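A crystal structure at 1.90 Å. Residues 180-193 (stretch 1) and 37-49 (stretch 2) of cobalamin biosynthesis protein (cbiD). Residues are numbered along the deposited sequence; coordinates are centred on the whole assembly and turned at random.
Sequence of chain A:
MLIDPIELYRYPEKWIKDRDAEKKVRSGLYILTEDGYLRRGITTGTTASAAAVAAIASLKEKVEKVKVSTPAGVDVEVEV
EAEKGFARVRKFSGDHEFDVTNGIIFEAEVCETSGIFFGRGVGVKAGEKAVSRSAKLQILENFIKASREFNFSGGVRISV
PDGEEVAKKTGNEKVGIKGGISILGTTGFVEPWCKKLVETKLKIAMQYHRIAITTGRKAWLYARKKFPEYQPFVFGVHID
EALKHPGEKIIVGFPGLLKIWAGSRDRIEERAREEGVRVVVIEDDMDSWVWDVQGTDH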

ATOM      1  N   GLY A 180     -13.977  -8.575  11.573  1.00 29.29           N
ATOM      2  CA  GLY A 180     -13.517  -8.489  10.200  1.00 26.82           C
ATOM      3  C   GLY A 180     -12.175  -7.798  10.037  1.00 25.94           C
ATOM      4  O   GLY A 180     -11.567  -7.359  11.011  1.00 24.60           O
ATOM      5  N   ILE A 181     -11.713  -7.703   8.796  1.00 23.08           N
ATOM      6  CA  ILE A 181     -10.434  -7.068   8.509  1.00 22.05           C
ATOM      7  C   ILE A 181     -10.558  -5.554   8.366  1.00 22.22           C
ATOM      8  O   ILE A 181     -11.660  -4.999   8.341  1.00 20.26           O
ATOM      9  CB  ILE A 181      -9.826  -7.604   7.197  1.00 21.05           C
ATOM     10  CG1 ILE A 181     -10.768  -7.308   6.026  1.00 20.47           C
ATOM     11  CG2 ILE A 181      -9.612  -9.094   7.299  1.00 21.05           C
ATOM     12  CD1 ILE A 181     -10.153  -7.559   4.662  1.00 18.69           C
ATOM     13  N   SER A 182      -9.405  -4.898   8.270  1.00 21.78           N
ATOM     14  CA  SER A 182      -9.337  -3.453   8.081  1.00 20.33           C
ATOM     15  C   SER A 182      -9.176  -3.182   6.581  1.00 18.89           C
ATOM     16  O   SER A 182      -8.688  -4.023   5.829  1.00 18.56           O
ATOM     17  CB  SER A 182      -8.122  -2.875   8.811  1.00 18.70           C
ATOM     18  OG  SER A 182      -8.068  -3.282  10.166  1.00 22.83           O
ATOM     19  N   ILE A 183      -9.615  -2.015   6.142  1.00 18.53           N
ATOM     20  CA  ILE A 183      -9.458  -1.624   4.755  1.00 18.35           C
ATOM     21  C   ILE A 183      -8.506  -0.440   4.853  1.00 19.04           C
ATOM     22  O   ILE A 183      -8.833   0.588   5.443  1.00 20.00           O
ATOM     23  CB  ILE A 183     -10.795  -1.210   4.134  1.00 16.99           C
ATOM     24  CG1 ILE A 183     -11.727  -2.424   4.109  1.00 17.48           C
ATOM     25  CG2 ILE A 183     -10.576  -0.661   2.735  1.00 16.57           C
ATOM     26  CD1 ILE A 183     -13.069  -2.167   3.479  1.00 19.51           C
ATOM     27  N   LEU A 184      -7.316  -0.595   4.290  1.00 19.40           N
ATOM     28  CA  LEU A 184      -6.311   0.447   4.376  1.00 19.50           C
ATOM     29  C   LEU A 184      -5.387   0.532   3.169  1.00 18.48           C
ATOM     30  O   LEU A 184      -5.558  -0.182   2.184  1.00 16.71           O
ATOM     31  CB  LEU A 184      -5.497   0.216   5.649  1.00 21.43           C
ATOM     32  CG  LEU A 184      -4.960  -1.202   5.823  1.00 22.89           C
ATOM     33  CD1 LEU A 184      -3.659  -1.345   5.043  1.00 24.28           C
ATOM     34  CD2 LEU A 184      -4.722  -1.495   7.297  1.00 21.62           C
ATOM     35  N   GLY A 185      -4.409   1.427   3.261  1.00 18.76           N
ATOM     36  CA  GLY A 185      -3.449   1.600   2.185  1.00 20.39           C
ATOM     37  C   GLY A 185      -3.097   3.058   1.999  1.00 19.60           C
ATOM     38  O   GLY A 185      -3.882   3.818   1.433  1.00 19.10           O
ATOM     39  N   THR A 186      -1.914   3.450   2.468  1.00 20.04           N
ATOM     40  CA  THR A 186      -1.480   4.839   2.359  1.00 20.49           C
ATOM     41  C   THR A 186      -1.154   5.277   0.938  1.00 19.49           C
ATOM     42  O   THR A 186      -1.398   6.423   0.587  1.00 20.48           O
ATOM     43  CB  THR A 186      -0.254   5.121   3.256  1.00 21.81           C
ATOM     44  OG1 THR A 186       0.717   4.080   3.081  1.00 24.33           O
ATOM     45  CG2 THR A 186      -0.672   5.205   4.723  1.00 22.70           C
ATOM     46  N   THR A 187      -0.606   4.379   0.122  1.00 18.06           N
ATOM     47  CA  THR A 187      -0.266   4.732  -1.259  1.00 18.53           C
ATOM     48  C   THR A 187      -1.225   4.111  -2.264  1.00 17.68           C
ATOM     49  O   THR A 187      -1.394   4.622  -3.361  1.00 17.34           O
ATOM     50  CB  THR A 187       1.153   4.260  -1.639  1.00 18.18           C
ATOM     51  OG1 THR A 187       1.213   2.829  -1.572  1.00 20.35           O
ATOM     52  CG2 THR A 187       2.174   4.831  -0.697  1.00 17.77           C
ATOM     53  N   GLY A 188      -1.843   3.002  -1.872  1.00 19.11           N
ATOM     54  CA  GLY A 188      -2.754   2.286  -2.746  1.00 17.90           C
ATOM     55  C   GLY A 188      -2.080   1.008  -3.230  1.00 18.06           C
ATOM     56  O   GLY A 188      -2.723   0.121  -3.783  1.00 17.03           O
ATOM     57  N   PHE A 189      -0.775   0.905  -3.001  1.00 17.21           N
ATOM     58  CA  PHE A 189      -0.009  -0.257  -3.445  1.00 18.47           C
ATOM     59  C   PHE A 189       0.574  -1.027  -2.274  1.00 19.98           C
ATOM     60  O   PHE A 189       0.769  -0.471  -1.187  1.00 20.27           O
ATOM     61  CB  PHE A 189       1.141   0.189  -4.358  1.00 16.81           C
ATOM     62  CG  PHE A 189       0.691   0.874  -5.620  1.00 16.74           C
ATOM     63  CD1 PHE A 189       0.652   0.183  -6.825  1.00 17.96           C
ATOM     64  CD2 PHE A 189       0.311   2.210  -5.605  1.00 16.21           C
ATOM     65  CE1 PHE A 189       0.241   0.816  -8.001  1.00 19.46           C
ATOM     66  CE2 PHE A 189      -0.102   2.853  -6.770  1.00 16.62           C
ATOM     67  CZ  PHE A 189      -0.136   2.156  -7.971  1.00 18.26           C
ATOM     68  N   VAL A 190       0.846  -2.312  -2.504  1.00 19.70           N
ATOM     69  CA  VAL A 190       1.440  -3.172  -1.490  1.00 19.11           C
ATOM     70  C   VAL A 190       2.923  -3.336  -1.834  1.00 20.01           C
ATOM     71  O   VAL A 190       3.262  -3.811  -2.914  1.00 21.16           O
ATOM     72  CB  VAL A 190       0.756  -4.564  -1.460  1.00 18.36           C
ATOM     73  CG1 VAL A 190       1.546  -5.524  -0.587  1.00 18.40           C
ATOM     74  CG2 VAL A 190      -0.649  -4.437  -0.917  1.00 18.75           C
ATOM     75  N   GLU A 191       3.800  -2.912  -0.929  1.00 19.72           N
ATOM     76  CA  GLU A 191       5.238  -3.029  -1.137  1.00 20.75           C
ATOM     77  C   GLU A 191       5.577  -4.519  -0.995  1.00 22.64           C
ATOM     78  O   GLU A 191       5.274  -5.125   0.036  1.00 23.61           O
ATOM     79  CB  GLU A 191       5.984  -2.202  -0.084  1.00 20.92           C
ATOM     80  CG  GLU A 191       7.487  -2.103  -0.309  1.00 23.88           C
ATOM     81  CD  GLU A 191       7.873  -1.208  -1.485  1.00 25.17           C
ATOM     82  OE1 GLU A 191       6.993  -0.833  -2.289  1.00 25.33           O
ATOM     83  OE2 GLU A 191       9.074  -0.882  -1.611  1.00 25.37           O
ATOM     84  N   PRO A 192       6.216  -5.125  -2.026  1.00 22.96           N
ATOM     85  CA  PRO A 192       6.595  -6.548  -2.045  1.00 23.52           C
ATOM     86  C   PRO A 192       7.763  -6.946  -1.154  1.00 26.17           C
ATOM     87  O   PRO A 192       8.823  -7.364  -1.632  1.00 26.74           O
ATOM     88  CB  PRO A 192       6.880  -6.802  -3.514  1.00 22.24           C
ATOM     89  CG  PRO A 192       7.518  -5.518  -3.924  1.00 24.00           C
ATOM     90  CD  PRO A 192       6.645  -4.461  -3.271  1.00 21.82           C
ATOM     91  N   TRP A 193       7.548  -6.853   0.151  1.00 27.42           N
ATOM     92  CA  TRP A 193       8.578  -7.190   1.114  1.00 29.31           C
ATOM     93  C   TRP A 193       9.062  -8.631   1.094  1.00 29.92           C
ATOM     94  O   TRP A 193       8.310  -9.562   1.372  1.00 29.59           O
ATOM     95  CB  TRP A 193       8.106  -6.815   2.517  1.00 29.96           C
ATOM     96  CG  TRP A 193       8.144  -5.331   2.729  1.00 33.59           C
ATOM     97  CD1 TRP A 193       7.106  -4.522   3.104  1.00 33.23           C
ATOM     98  CD2 TRP A 193       9.284  -4.474   2.557  1.00 35.65           C
ATOM     99  NE1 TRP A 193       7.531  -3.214   3.176  1.00 35.53           N
ATOM    100  CE2 TRP A 193       8.863  -3.155   2.846  1.00 37.18           C
ATOM    101  CE3 TRP A 193      10.623  -4.693   2.188  1.00 37.13           C
ATOM    102  CZ2 TRP A 193       9.734  -2.057   2.774  1.00 37.41           C
ATOM    103  CZ3 TRP A 193      11.491  -3.599   2.115  1.00 37.88           C
ATOM    104  CH2 TRP A 193      11.040  -2.300   2.408  1.00 38.14           C
TER
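Stretch 2, residues 37-49: YLRRGITTGTTAS

The one salt bridge between the two stretches joins Arg 40 to Glu 191. Arg 40 NE donates to Glu 191 OE1 at 3.0 Å, almost in line, with the carboxylate oxygen near the plane of the guanidinium. A water extends the pairing, accepting from Arg 40 NH2 at 2.8 Å and donating to Glu 191 OE2 at 2.9 Å. Arginine suits this largely buried site because its several donors can serve the carboxylate and the water together.

From here stretch 2 runs antiparallel to stretch 1 as a short extended segment. Val 190 and Gly 41 form a hydrogen-bonded pair, with Val 190 N to Gly 41 O at 2.9 Å and Gly 41 N to Val 190 O at 3.0 Å. Phe 189 and Ile 42 make the neighbouring non-hydrogen-bonded pair, their CA atoms 4.5 Å apart and their side chains diverging. Gly 41 leaves room for its partner: a CB there would lie about 3.3 Å from Val 190 CB, a tight fit.

Past the strand the chain turns into a helix beginning at Thr 44. Thr 43 occupies the N-cap position, its OG1 accepting from Thr 46 N at 3.1 Å, while a water accepts from Thr 43 OG1 at 2.7 Å and donates to Gly 185 O at 2.8 Å. Gly 188 O receives both Thr 43 N, at 3.2 Å, and Thr 46 OG1, at 2.7 Å, so one carbonyl of stretch 1 ties down the start of the helix. Farther back along stretch 1, Leu 184 N donates to Thr 44 OG1 at 2.9 Å, and Gly 45 N, free of an intrahelical partner in this first turn, donates to Leu 184 O at 3.0 Å.

The glycines let the backbones come this close. A CB on Gly 45 would clash with Leu 184 O at 2.9 Å, and one on Gly 185 would clash with Thr 43 OG1 at 2.5 Å. Gly 185 and Gly 188 also have positive phi angles, and at their backbone angles a side chain would be jammed against the preceding carbonyl.

Nonpolar contacts complete the fit. Val 190 CG2 lies 4.0 Å from Thr 43 CG2, a contact suited to branched side chains with compact methyl groups. Against the helix, Ile 183 CG2 rests 3.7 Å from Gly 45 CA and 4.2 Å from Ala 48 CB, where small residues leave the isoleucine room. At the other end, Pro 192 CG meets Leu 38 CB at 4.3 Å, and Pro 192 CD lies 3.9 Å from Arg 40 CG.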

ATOM      1  N   TYR A  37      12.268  -7.889 -12.453  1.00 38.59           N
ATOM      2  CA  TYR A  37      11.291  -7.001 -11.822  1.00 38.56           C
ATOM      3  C   TYR A  37      10.684  -7.630 -10.567  1.00 37.46           C
ATOM      4  O   TYR A  37      10.660  -8.852 -10.422  1.00 38.92           O
ATOM      5  CB  TYR A  37      10.136  -6.702 -12.793  1.00 39.84           C
ATOM      6  CG  TYR A  37      10.510  -5.915 -14.033  1.00 42.61           C
ATOM      7  CD1 TYR A  37      10.598  -4.519 -14.002  1.00 43.00           C
ATOM      8  CD2 TYR A  37      10.788  -6.566 -15.241  1.00 44.26           C
ATOM      9  CE1 TYR A  37      10.959  -3.784 -15.148  1.00 44.53           C
ATOM     10  CE2 TYR A  37      11.151  -5.841 -16.396  1.00 46.14           C
ATOM     11  CZ  TYR A  37      11.235  -4.452 -16.341  1.00 45.51           C
ATOM     12  OH  TYR A  37      11.603  -3.739 -17.465  1.00 45.29           O
ATOM     13  N   LEU A  38      10.221  -6.783  -9.652  1.00 35.19           N
ATOM     14  CA  LEU A  38       9.528  -7.243  -8.451  1.00 32.23           C
ATOM     15  C   LEU A  38       8.131  -6.665  -8.663  1.00 31.55           C
ATOM     16  O   LEU A  38       7.987  -5.528  -9.122  1.00 30.66           O
ATOM     17  CB  LEU A  38      10.144  -6.678  -7.168  1.00 32.81           C
ATOM     18  CG  LEU A  38      11.263  -7.492  -6.511  1.00 34.38           C
ATOM     19  CD1 LEU A  38      11.829  -6.735  -5.318  1.00 35.71           C
ATOM     20  CD2 LEU A  38      10.721  -8.831  -6.065  1.00 33.78           C
ATOM     21  N   ARG A  39       7.108  -7.454  -8.361  1.00 31.07           N
ATOM     22  CA  ARG A  39       5.726  -7.023  -8.551  1.00 30.48           C
ATOM     23  C   ARG A  39       5.088  -6.438  -7.282  1.00 27.43           C
ATOM     24  O   ARG A  39       5.116  -7.055  -6.218  1.00 25.92           O
ATOM     25  CB  ARG A  39       4.882  -8.211  -9.062  1.00 33.08           C
ATOM     26  CG  ARG A  39       5.340  -8.797 -10.410  1.00 38.36           C
ATOM     27  CD  ARG A  39       4.986 -10.289 -10.556  1.00 43.00           C
ATOM     28  NE  ARG A  39       3.793 -10.550 -11.372  1.00 49.50           N
ATOM     29  CZ  ARG A  39       3.747 -10.528 -12.710  1.00 52.30           C
ATOM     30  NH1 ARG A  39       4.837 -10.254 -13.424  1.00 53.75           N
ATOM     31  NH2 ARG A  39       2.605 -10.787 -13.345  1.00 51.84           N
ATOM     32  N   ARG A  40       4.536  -5.235  -7.400  1.00 25.60           N
ATOM     33  CA  ARG A  40       3.840  -4.609  -6.280  1.00 25.29           C
ATOM     34  C   ARG A  40       2.411  -5.153  -6.309  1.00 25.95           C
ATOM     35  O   ARG A  40       1.931  -5.599  -7.356  1.00 25.66           O
ATOM     36  CB  ARG A  40       3.771  -3.087  -6.446  1.00 23.53           C
ATOM     37  CG  ARG A  40       5.066  -2.351  -6.191  1.00 23.57           C
ATOM     38  CD  ARG A  40       4.781  -1.086  -5.403  1.00 21.87           C
ATOM     39  NE  ARG A  40       5.986  -0.330  -5.090  1.00 21.94           N
ATOM     40  CZ  ARG A  40       6.614   0.468  -5.949  1.00 21.95           C
ATOM     41  NH1 ARG A  40       6.147   0.613  -7.181  1.00 21.63           N
ATOM     42  NH2 ARG A  40       7.705   1.126  -5.575  1.00 18.90           N
ATOM     43  N   GLY A  41       1.728  -5.109  -5.171  1.00 24.81           N
ATOM     44  CA  GLY A  41       0.353  -5.574  -5.128  1.00 22.44           C
ATOM     45  C   GLY A  41      -0.564  -4.383  -4.958  1.00 21.53           C
ATOM     46  O   GLY A  41      -0.122  -3.238  -5.063  1.00 19.71           O
ATOM     47  N   ILE A  42      -1.847  -4.643  -4.723  1.00 20.93           N
ATOM     48  CA  ILE A  42      -2.815  -3.576  -4.496  1.00 20.39           C
ATOM     49  C   ILE A  42      -3.332  -3.767  -3.080  1.00 20.68           C
ATOM     50  O   ILE A  42      -3.498  -4.899  -2.619  1.00 21.31           O
ATOM     51  CB  ILE A  42      -4.012  -3.625  -5.479  1.00 20.51           C
ATOM     52  CG1 ILE A  42      -4.649  -5.021  -5.470  1.00 21.35           C
ATOM     53  CG2 ILE A  42      -3.553  -3.201  -6.870  1.00 21.94           C
ATOM     54  CD1 ILE A  42      -5.981  -5.104  -6.205  1.00 20.84           C
ATOM     55  N   THR A  43      -3.571  -2.664  -2.382  1.00 19.22           N
ATOM     56  CA  THR A  43      -4.062  -2.725  -1.012  1.00 18.14           C
ATOM     57  C   THR A  43      -5.548  -3.100  -0.937  1.00 18.91           C
ATOM     58  O   THR A  43      -6.249  -3.124  -1.945  1.00 18.35           O
ATOM     59  CB  THR A  43      -3.922  -1.366  -0.329  1.00 15.89           C
ATOM     60  OG1 THR A  43      -4.605  -0.388  -1.118  1.00 15.64           O
ATOM     61  CG2 THR A  43      -2.474  -0.980  -0.180  1.00 15.99           C
ATOM     62  N   THR A  44      -6.012  -3.387   0.277  1.00 18.63           N
ATOM     63  CA  THR A  44      -7.413  -3.692   0.527  1.00 18.08           C
ATOM     64  C   THR A  44      -8.226  -2.451   0.116  1.00 17.83           C
ATOM     65  O   THR A  44      -9.358  -2.552  -0.363  1.00 16.37           O
ATOM     66  CB  THR A  44      -7.634  -3.984   2.026  1.00 20.19           C
ATOM     67  OG1 THR A  44      -6.849  -3.072   2.804  1.00 21.47           O
ATOM     68  CG2 THR A  44      -7.200  -5.396   2.372  1.00 20.55           C
ATOM     69  N   GLY A  45      -7.626  -1.276   0.303  1.00 16.46           N
ATOM     70  CA  GLY A  45      -8.289  -0.035  -0.060  1.00 16.44           C
ATOM     71  C   GLY A  45      -8.463   0.060  -1.564  1.00 17.65           C
ATOM     72  O   GLY A  45      -9.529   0.454  -2.051  1.00 17.95           O
ATOM     73  N   THR A  46      -7.429  -0.310  -2.315  1.00 16.74           N
ATOM     74  CA  THR A  46      -7.518  -0.250  -3.766  1.00 16.20           C
ATOM     75  C   THR A  46      -8.431  -1.345  -4.307  1.00 16.20           C
ATOM     76  O   THR A  46      -9.126  -1.146  -5.302  1.00 16.22           O
ATOM     77  CB  THR A  46      -6.145  -0.396  -4.413  1.00 17.42           C
ATOM     78  OG1 THR A  46      -5.335   0.735  -4.074  1.00 18.44           O
ATOM     79  CG2 THR A  46      -6.282  -0.491  -5.925  1.00 15.44           C
ATOM     80  N   THR A  47      -8.426  -2.500  -3.652  1.00 16.47           N
ATOM     81  CA  THR A  47      -9.260  -3.616  -4.083  1.00 17.95           C
ATOM     82  C   THR A  47     -10.717  -3.253  -3.829  1.00 19.43           C
ATOM     83  O   THR A  47     -11.595  -3.543  -4.647  1.00 21.25           O
ATOM     84  CB  THR A  47      -8.894  -4.905  -3.330  1.00 18.25           C
ATOM     85  OG1 THR A  47      -7.511  -5.212  -3.569  1.00 17.12           O
ATOM     86  CG2 THR A  47      -9.758  -6.068  -3.804  1.00 15.74           C
ATOM     87  N   ALA A  48     -10.969  -2.591  -2.706  1.00 19.40           N
ATOM     88  CA  ALA A  48     -12.322  -2.164  -2.374  1.00 18.94           C
ATOM     89  C   ALA A  48     -12.802  -1.146  -3.415  1.00 19.81           C
ATOM     90  O   ALA A  48     -13.955  -1.189  -3.869  1.00 19.08           O
ATOM     91  CB  ALA A  48     -12.348  -1.551  -0.975  1.00 17.41           C
ATOM     92  N   SER A  49     -11.909  -0.233  -3.798  1.00 19.64           N
ATOM     93  CA  SER A  49     -12.244   0.787  -4.784  1.00 18.87           C
ATOM     94  C   SER A  49     -12.607   0.141  -6.108  1.00 18.85           C
ATOM     95  O   SER A  49     -13.586   0.532  -6.753  1.00 19.20           O
ATOM     96  CB  SER A  49     -11.065   1.740  -4.993  1.00 19.22           C
ATOM     97  OG  SER A  49     -10.841   2.523  -3.839  1.00 18.97           O
TER
HETATM   98  O   HOH W   1       9.431   1.384  -3.398  1.00 27.09           O
HETATM   99  O   HOH W   2      -5.214   2.205  -0.495  1.00 17.78           O